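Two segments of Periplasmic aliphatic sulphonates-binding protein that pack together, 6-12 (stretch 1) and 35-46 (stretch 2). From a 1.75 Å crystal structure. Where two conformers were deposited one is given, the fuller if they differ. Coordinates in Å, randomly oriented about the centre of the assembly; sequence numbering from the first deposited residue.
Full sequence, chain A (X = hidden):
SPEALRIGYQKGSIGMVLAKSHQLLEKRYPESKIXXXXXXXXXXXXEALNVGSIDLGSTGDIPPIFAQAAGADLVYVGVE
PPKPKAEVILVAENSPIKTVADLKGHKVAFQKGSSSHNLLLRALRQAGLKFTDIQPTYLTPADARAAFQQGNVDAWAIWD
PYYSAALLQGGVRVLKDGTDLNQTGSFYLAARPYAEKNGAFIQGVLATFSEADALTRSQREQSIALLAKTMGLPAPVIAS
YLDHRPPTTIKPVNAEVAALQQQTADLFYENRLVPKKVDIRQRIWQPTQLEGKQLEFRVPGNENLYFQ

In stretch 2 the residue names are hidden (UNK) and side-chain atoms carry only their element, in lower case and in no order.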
# COMPACT_ATOMS: atom_id res chain seq x y z
N ARG A 6 -2.84 0.83 -17.63
CA ARG A 6 -3.49 -0.33 -16.96
C ARG A 6 -3.10 -0.33 -15.50
O ARG A 6 -1.93 -0.44 -15.15
CB ARG A 6 -3.07 -1.67 -17.62
CG ARG A 6 -3.38 -1.63 -19.12
CD ARG A 6 -2.62 -2.71 -19.85
NE ARG A 6 -1.19 -2.44 -19.84
CZ ARG A 6 -0.31 -3.33 -20.31
NH1 ARG A 6 -0.73 -4.52 -20.76
NH2 ARG A 6 0.99 -3.07 -20.25
N ILE A 7 -4.11 -0.17 -14.65
CA ILE A 7 -3.87 0.11 -13.23
C ILE A 7 -4.20 -1.08 -12.36
O ILE A 7 -5.34 -1.59 -12.39
CB ILE A 7 -4.70 1.33 -12.75
CG1 ILE A 7 -4.42 2.54 -13.67
CG2 ILE A 7 -4.43 1.57 -11.27
CD1 ILE A 7 -5.39 3.70 -13.53
N GLY A 8 -3.24 -1.53 -11.58
CA GLY A 8 -3.51 -2.55 -10.54
C GLY A 8 -3.88 -1.90 -9.24
O GLY A 8 -3.13 -1.07 -8.72
N TYR A 9 -5.02 -2.28 -8.68
CA TYR A 9 -5.46 -1.65 -7.39
C TYR A 9 -5.98 -2.74 -6.45
O TYR A 9 -6.28 -3.85 -6.90
CB TYR A 9 -6.53 -0.58 -7.64
CG TYR A 9 -7.92 -1.12 -8.05
CD1 TYR A 9 -8.96 -1.19 -7.10
CD2 TYR A 9 -8.18 -1.53 -9.35
CE1 TYR A 9 -10.20 -1.68 -7.45
CE2 TYR A 9 -9.45 -2.02 -9.73
CZ TYR A 9 -10.45 -2.05 -8.76
OH TYR A 9 -11.69 -2.52 -9.08
N GLN A 10 -6.11 -2.40 -5.16
CA GLN A 10 -6.70 -3.30 -4.17
C GLN A 10 -7.90 -2.57 -3.58
O GLN A 10 -8.04 -1.35 -3.74
CB GLN A 10 -5.69 -3.63 -3.10
CG GLN A 10 -4.40 -4.33 -3.68
CD GLN A 10 -3.38 -4.60 -2.58
OE1 GLN A 10 -3.67 -5.34 -1.61
NE2 GLN A 10 -2.18 -4.01 -2.72
N LYS A 11 -8.78 -3.31 -2.96
CA LYS A 11 -9.95 -2.67 -2.32
C LYS A 11 -9.61 -1.51 -1.42
O LYS A 11 -10.39 -0.53 -1.33
CB LYS A 11 -10.76 -3.72 -1.58
CG LYS A 11 -11.54 -4.61 -2.45
CD LYS A 11 -12.27 -5.60 -1.54
CE LYS A 11 -12.97 -6.67 -2.34
NZ LYS A 11 -13.99 -6.08 -3.25
N GLY A 12 -8.48 -1.60 -0.72
CA GLY A 12 -8.01 -0.56 0.20
C GLY A 12 -7.10 0.49 -0.39
O GLY A 12 -6.57 1.34 0.37
N UNK A 35 -7.57 1.48 -17.92
CA UNK A 35 -8.20 0.23 -17.44
C UNK A 35 -7.78 -0.12 -16.00
O UNK A 35 -6.72 0.28 -15.50
o UNK A 35 -6.58 -1.23 -18.46
c UNK A 35 -7.95 -0.94 -18.35
N UNK A 36 -8.65 -0.83 -15.33
CA UNK A 36 -8.53 -1.03 -13.88
C UNK A 36 -8.57 -2.54 -13.66
O UNK A 36 -9.42 -3.22 -14.21
c UNK A 36 -10.45 1.82 -14.32
c UNK A 36 -9.14 2.04 -12.50
c UNK A 36 -7.84 3.09 -10.76
c UNK A 36 -8.17 4.36 -11.26
c UNK A 36 -9.77 -0.38 -13.22
n UNK A 36 -10.26 3.17 -14.08
c UNK A 36 -8.95 4.49 -12.38
c UNK A 36 -9.44 3.31 -12.99
c UNK A 36 -8.33 1.93 -11.39
c UNK A 36 -9.81 1.09 -13.35
N UNK A 37 -7.63 -3.06 -12.87
CA UNK A 37 -7.57 -4.46 -12.56
C UNK A 37 -7.45 -4.60 -11.06
O UNK A 37 -6.42 -4.21 -10.46
c UNK A 37 -6.36 -4.84 -14.72
c UNK A 37 -6.40 -6.62 -12.99
c UNK A 37 -6.34 -5.15 -13.24
N UNK A 38 -8.47 -5.21 -10.47
CA UNK A 38 -8.46 -5.42 -9.02
C UNK A 38 -7.70 -6.69 -8.67
O UNK A 38 -7.94 -7.75 -9.27
c UNK A 38 -9.90 -5.53 -8.50
o UNK A 38 -11.62 -7.08 -6.41
c UNK A 38 -9.95 -5.54 -6.98
c UNK A 38 -11.32 -5.89 -6.49
o UNK A 38 -12.09 -4.95 -6.19
N UNK A 39 -6.77 -6.57 -7.74
CA UNK A 39 -6.03 -7.72 -7.23
C UNK A 39 -6.38 -8.05 -5.77
O UNK A 39 -6.69 -7.13 -5.00
c UNK A 39 -3.64 -6.33 -10.86
c UNK A 39 -4.52 -7.43 -7.33
c UNK A 39 -3.60 -8.66 -9.30
c UNK A 39 -3.19 -8.72 -10.68
c UNK A 39 -4.04 -7.47 -8.75
c UNK A 39 -4.06 -6.32 -9.53
c UNK A 39 -3.23 -7.54 -11.45
N UNK A 40 -6.21 -9.31 -5.38
CA UNK A 40 -6.57 -9.67 -3.99
C UNK A 40 -5.52 -9.26 -2.96
O UNK A 40 -5.86 -9.16 -1.78
c UNK A 40 -6.64 -11.18 -4.01
c UNK A 40 -5.91 -10.51 -6.23
c UNK A 40 -5.77 -11.60 -5.20
N UNK A 41 -4.29 -8.99 -3.41
CA UNK A 41 -3.19 -8.56 -2.53
C UNK A 41 -2.01 -8.02 -3.36
O UNK A 41 -1.94 -8.25 -4.58
c UNK A 41 -2.71 -9.79 -1.67
N UNK A 42 -1.06 -7.34 -2.68
CA UNK A 42 0.09 -6.72 -3.37
C UNK A 42 0.95 -7.72 -4.19
O UNK A 42 1.40 -7.39 -5.33
N UNK A 43 1.28 -8.90 -3.61
CA UNK A 43 2.16 -9.81 -4.31
C UNK A 43 1.65 -10.22 -5.70
O UNK A 43 2.40 -10.18 -6.66
c UNK A 43 1.17 -9.25 -2.17
c UNK A 43 2.28 -10.32 -1.97
c UNK A 43 2.27 -11.02 -3.33
N UNK A 44 0.38 -10.61 -5.79
CA UNK A 44 -0.23 -10.94 -7.07
C UNK A 44 -0.17 -9.75 -8.03
O UNK A 44 0.10 -9.92 -9.24
c UNK A 44 -1.85 -12.70 -6.16
n UNK A 44 -2.92 -13.37 -4.07
c UNK A 44 -1.69 -11.36 -6.90
c UNK A 44 -2.01 -12.56 -4.65
o UNK A 44 -1.32 -11.77 -4.00
N UNK A 45 -0.40 -8.53 -7.51
CA UNK A 45 -0.33 -7.34 -8.37
C UNK A 45 1.08 -7.17 -8.91
O UNK A 45 1.29 -6.81 -10.08
c UNK A 45 -0.78 -6.06 -7.61
c UNK A 45 0.96 -3.12 -10.02
s UNK A 45 0.89 -3.94 -8.45
c UNK A 45 -0.73 -4.74 -8.44
N UNK A 46 2.07 -7.43 -8.06
CA UNK A 46 3.45 -7.13 -8.49
C UNK A 46 3.93 -8.16 -9.52
O UNK A 46 4.75 -7.84 -10.36
c UNK A 46 4.14 -4.46 -7.09
c UNK A 46 4.41 -7.08 -7.32
c UNK A 46 4.19 -5.85 -6.40
c UNK A 46 5.22 -5.84 -5.26
O HOH W 1 -6.11 -6.59 -1.15
O HOH W 2 -8.14 -6.09 -2.98
O HOH W 3 -14.58 -7.89 -6.03

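Position 35 carries one carbon and then one oxygen, the oxygen 3.3 Å from Arg6 CG. This is Ser35, small enough to lie beside the arginine stem on a shared sheet face; its O accepts a hydrogen bond from Ile7 N at 2.8 Å.

Position 36 has one carbon followed by fused five- and six-membered rings holding eight carbons and one nitrogen, which only tryptophan supplies. Ile7 CD1 sits over one face of the six-membered ring of Trp36, 3.7 Å from its centroid, a CH-pi contact that suits a broad, flat apolar surface. The edge of the indole is turned toward the face of Tyr9, the planes at 83°.

At position 37 one carbon carries two more, the compact beta-branched fork of Val37, well suited to a strand. Its backbone does the bonding: Val37 N donates to Ile7 O at 2.8 Å, and Val37 O accepts from Tyr9 N at 3.0 Å.

Position 38 shows three carbons, the third bearing two oxygens: Glu38. The aliphatic part covers the tyrosine ring, with CG 4.3 Å from the centroid of Tyr9, while the carboxylate makes a long salt bridge, OE2 to Lys11 NZ at 3.7 Å. A water also links the two side chains, weakly on the lysine side.

Position 39, one carbon and a six-carbon ring, is Phe39. The ring edge meets the open backbone of Gly8, CE2 to CA 3.8 Å, and a CB on that glycine would be tight against CE2. Phe39 N donates to Tyr9 O at 2.9 Å.

At position 40 three carbons close onto the backbone nitrogen, giving Pro40. Its side chain points away, but a water bridges its O to Gln10 OE1.

Position 41 has a single carbon, Ala41, at the N-cap; its CA lies 3.4 Å from Gln10 OE1. Position 42 has no side-chain atoms and is Gly42, where a CB would be crowded by a ring carbon of position 43. Position 43, again a ring closed onto nitrogen, is Pro43, suited to the first turn of a helix. Position 44, three carbons ending in one oxygen and one nitrogen, is Gln44; neither of these two touches stretch 1.

Position 45, an unbranched chain of two carbons, sulfur and carbon, is Met45, whose CG packs 4.1 Å from Gly8 CA. Position 46, four carbons forked at the second, is Leu46, out of reach.

Four backbone hydrogen bonds thus join two parallel strands, while Ile7, Tyr9, Trp36 and Glu38 interlock on one face.

Stretch 2 (35-46) SWVEFPAGPQML
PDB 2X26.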